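PDB 1E6Y: methyl-coenzyme M reductase subunit gamma from Methanosarcina barkeri, which forms, with the alpha and beta subunits, the F430-dependent enzyme that releases methane from methyl-coenzyme M with coenzyme B as reductant. Local coordinates for residues R29-D35 against R195-L199. Residues are numbered along the deposited sequence.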
loop_
_atom_site.group_PDB
_atom_site.type_symbol
_atom_site.label_atom_id
_atom_site.label_comp_id
_atom_site.label_asym_id
_atom_site.label_seq_id
_atom_site.Cartn_x
_atom_site.Cartn_y
_atom_site.Cartn_z
ATOM N N ARG C 29 50.294 -22.925 -17.678
ATOM C CA ARG C 29 50.466 -23.898 -16.610
ATOM C C ARG C 29 49.443 -25.010 -16.795
ATOM O O ARG C 29 48.552 -24.942 -17.644
ATOM C CB ARG C 29 50.297 -23.234 -15.238
ATOM C CG ARG C 29 48.854 -22.763 -15.027
ATOM C CD ARG C 29 48.772 -21.824 -13.833
ATOM N NE ARG C 29 49.173 -20.461 -14.118
ATOM C CZ ARG C 29 48.499 -19.525 -14.764
ATOM N NH1 ARG C 29 47.281 -19.761 -15.250
ATOM N NH2 ARG C 29 49.042 -18.322 -14.922
ATOM N N GLU C 30 49.627 -26.069 -16.014
ATOM C CA GLU C 30 48.798 -27.263 -16.091
ATOM C C GLU C 30 48.088 -27.507 -14.766
ATOM O O GLU C 30 48.659 -27.286 -13.700
ATOM C CB GLU C 30 49.662 -28.483 -16.422
ATOM C CG GLU C 30 50.497 -28.344 -17.679
ATOM C CD GLU C 30 50.209 -29.438 -18.684
ATOM O OE1 GLU C 30 49.056 -29.514 -19.171
ATOM O OE2 GLU C 30 51.131 -30.232 -18.978
ATOM N N ILE C 31 46.845 -27.971 -14.843
ATOM C CA ILE C 31 46.161 -28.508 -13.674
ATOM C C ILE C 31 45.482 -29.828 -14.040
ATOM O O ILE C 31 44.871 -29.946 -15.106
ATOM C CB ILE C 31 45.121 -27.495 -13.103
ATOM C CG1 ILE C 31 44.544 -28.029 -11.789
ATOM C CG2 ILE C 31 44.012 -27.223 -14.114
ATOM C CD1 ILE C 31 43.724 -27.015 -11.016
ATOM N N SER C 32 45.704 -30.854 -13.225
ATOM C CA SER C 32 45.114 -32.166 -13.475
ATOM C C SER C 32 43.601 -32.118 -13.284
ATOM O O SER C 32 43.081 -31.232 -12.601
ATOM C CB SER C 32 45.722 -33.212 -12.540
ATOM O OG SER C 32 45.237 -33.068 -11.216
ATOM N N ASP C 33 42.901 -33.083 -13.873
ATOM C CA ASP C 33 41.448 -33.155 -13.758
ATOM C C ASP C 33 41.009 -33.280 -12.303
ATOM O O ASP C 33 40.075 -32.607 -11.872
ATOM C CB ASP C 33 40.904 -34.342 -14.557
ATOM C CG ASP C 33 41.087 -34.177 -16.061
ATOM O OD1 ASP C 33 40.972 -35.191 -16.780
ATOM O OD2 ASP C 33 41.337 -33.044 -16.527
ATOM N N GLU C 34 41.721 -34.103 -11.541
ATOM C CA GLU C 34 41.376 -34.343 -10.145
ATOM C C GLU C 34 41.651 -33.135 -9.254
ATOM O O GLU C 34 40.896 -32.866 -8.320
ATOM C CB GLU C 34 42.130 -35.561 -9.611
ATOM C CG GLU C 34 41.619 -36.892 -10.151
ATOM C CD GLU C 34 41.959 -38.068 -9.249
ATOM O OE1 GLU C 34 42.983 -38.009 -8.532
ATOM O OE2 GLU C 34 41.195 -39.054 -9.254
ATOM N N ASP C 35 42.733 -32.413 -9.541
ATOM C CA ASP C 35 43.059 -31.203 -8.792
ATOM C C ASP C 35 42.066 -30.086 -9.073
ATOM O O ASP C 35 41.706 -29.331 -8.172
ATOM C CB ASP C 35 44.477 -30.725 -9.125
ATOM C CG ASP C 35 45.542 -31.434 -8.309
ATOM O OD1 ASP C 35 45.192 -32.203 -7.387
ATOM O OD2 ASP C 35 46.737 -31.208 -8.586
ATOM N N ARG C 195 45.079 -32.857 -0.611
ATOM C CA ARG C 195 46.361 -32.636 -1.274
ATOM C C ARG C 195 46.404 -31.217 -1.835
ATOM O O ARG C 195 45.486 -30.783 -2.535
ATOM C CB ARG C 195 46.570 -33.651 -2.393
ATOM C CG ARG C 195 47.870 -34.436 -2.366
ATOM C CD ARG C 195 48.334 -34.890 -3.742
ATOM N NE ARG C 195 47.300 -34.865 -4.760
ATOM C CZ ARG C 195 47.434 -34.948 -6.079
ATOM N NH1 ARG C 195 46.345 -34.894 -6.844
ATOM N NH2 ARG C 195 48.629 -35.082 -6.642
ATOM N N LYS C 196 47.468 -30.487 -1.517
ATOM C CA LYS C 196 47.626 -29.132 -2.020
ATOM C C LYS C 196 47.885 -29.124 -3.522
ATOM O O LYS C 196 48.342 -30.119 -4.095
ATOM C CB LYS C 196 48.750 -28.399 -1.275
ATOM C CG LYS C 196 50.156 -28.917 -1.532
ATOM C CD LYS C 196 51.108 -28.440 -0.442
ATOM C CE LYS C 196 52.521 -28.944 -0.678
ATOM N NZ LYS C 196 53.426 -28.618 0.461
ATOM N N VAL C 197 47.456 -28.044 -4.164
ATOM C CA VAL C 197 47.528 -27.920 -5.611
ATOM C C VAL C 197 48.529 -26.835 -5.977
ATOM O O VAL C 197 48.448 -25.708 -5.484
ATOM C CB VAL C 197 46.140 -27.569 -6.209
ATOM C CG1 VAL C 197 46.222 -27.479 -7.727
ATOM C CG2 VAL C 197 45.120 -28.618 -5.793
ATOM N N ASP C 198 49.539 -27.220 -6.748
ATOM C CA ASP C 198 50.536 -26.278 -7.242
ATOM C C ASP C 198 49.956 -25.526 -8.432
ATOM O O ASP C 198 49.698 -26.113 -9.483
ATOM C CB ASP C 198 51.808 -27.024 -7.665
ATOM C CG ASP C 198 53.031 -26.117 -7.738
ATOM O OD1 ASP C 198 52.895 -24.939 -8.135
ATOM O OD2 ASP C 198 54.139 -26.590 -7.404
ATOM N N LEU C 199 49.728 -24.230 -8.248
ATOM C CA LEU C 199 49.166 -23.394 -9.299
ATOM C C LEU C 199 50.251 -22.592 -10.012
ATOM O O LEU C 199 49.959 -21.623 -10.719
ATOM C CB LEU C 199 48.101 -22.460 -8.715
ATOM C CG LEU C 199 46.882 -23.163 -8.111
ATOM C CD1 LEU C 199 45.915 -22.137 -7.551
ATOM C CD2 LEU C 199 46.201 -24.020 -9.169
HETATM O O HOH W 1 49.439 -25.053 -12.215
HETATM O O HOH W 2 48.345 -27.749 -10.994
HETATM O O HOH W 3 46.590 -34.890 -9.593
HETATM O O HOH W 4 43.967 -31.720 -4.750
HETATM O O HOH W 5 49.691 -29.928 -7.666
#
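Residues 29-35 lead into helix 33-40, and residues 195-199 lie on strand 192-198, an outer strand of the antiparallel three-stranded sheet. V197 and L199 are hydrogen-bonded through their backbones to M184 and I182 of strand 181-186. The opposite edge faces residues 29-35, but the two backbones do not pair directly. The contact lies within the gamma subunit, away from the F430 pocket.

Five waters bridge the segments. Two join backbone to backbone, between E30 O and D198 O, which are 4.5 Å apart. Water 1 is 2.8 Å from E30 O and 2.9 Å from D198 O; water 2 is 2.8 Å from E30 O and 2.6 Å from D198 O. The others involve side chains. Water 4 joins D35 OD1 to R195 O. Water 5 accepts from D198 N at 2.9 Å and donates only weakly to D35 OD2. Water 3 links S32 OG to R195 NH1, 2.8 Å from each.

One salt bridge crosses, from D35 OD1 to R195 NH1 at 3.0 Å. The oxygen lies well out of the guanidinium plane, so the attraction is one of charge alone. The D35 carboxylate also lies against a V197 methyl, CG to CG2 3.8 Å. S32 is the N-cap of the helix: D35 N donates to S32 OG at 3.1 Å.

I31, V197 and L199 form the buried, apolar side. I31 CD1 sits 4.2 Å from V197 CG1 and 4.3 Å from L199 CD2. L36, V39 and M138 continue this packing.

Apart from these, the aliphatic R29 CD rests 3.3 Å from L199 O, while R29 NH1 is hydrogen-bonded to M138 O and T140 O.

Direct contact is thus mainly apolar, plus one non-directional ion pair. Facing polar backbone atoms are matched through water instead of direct pairing.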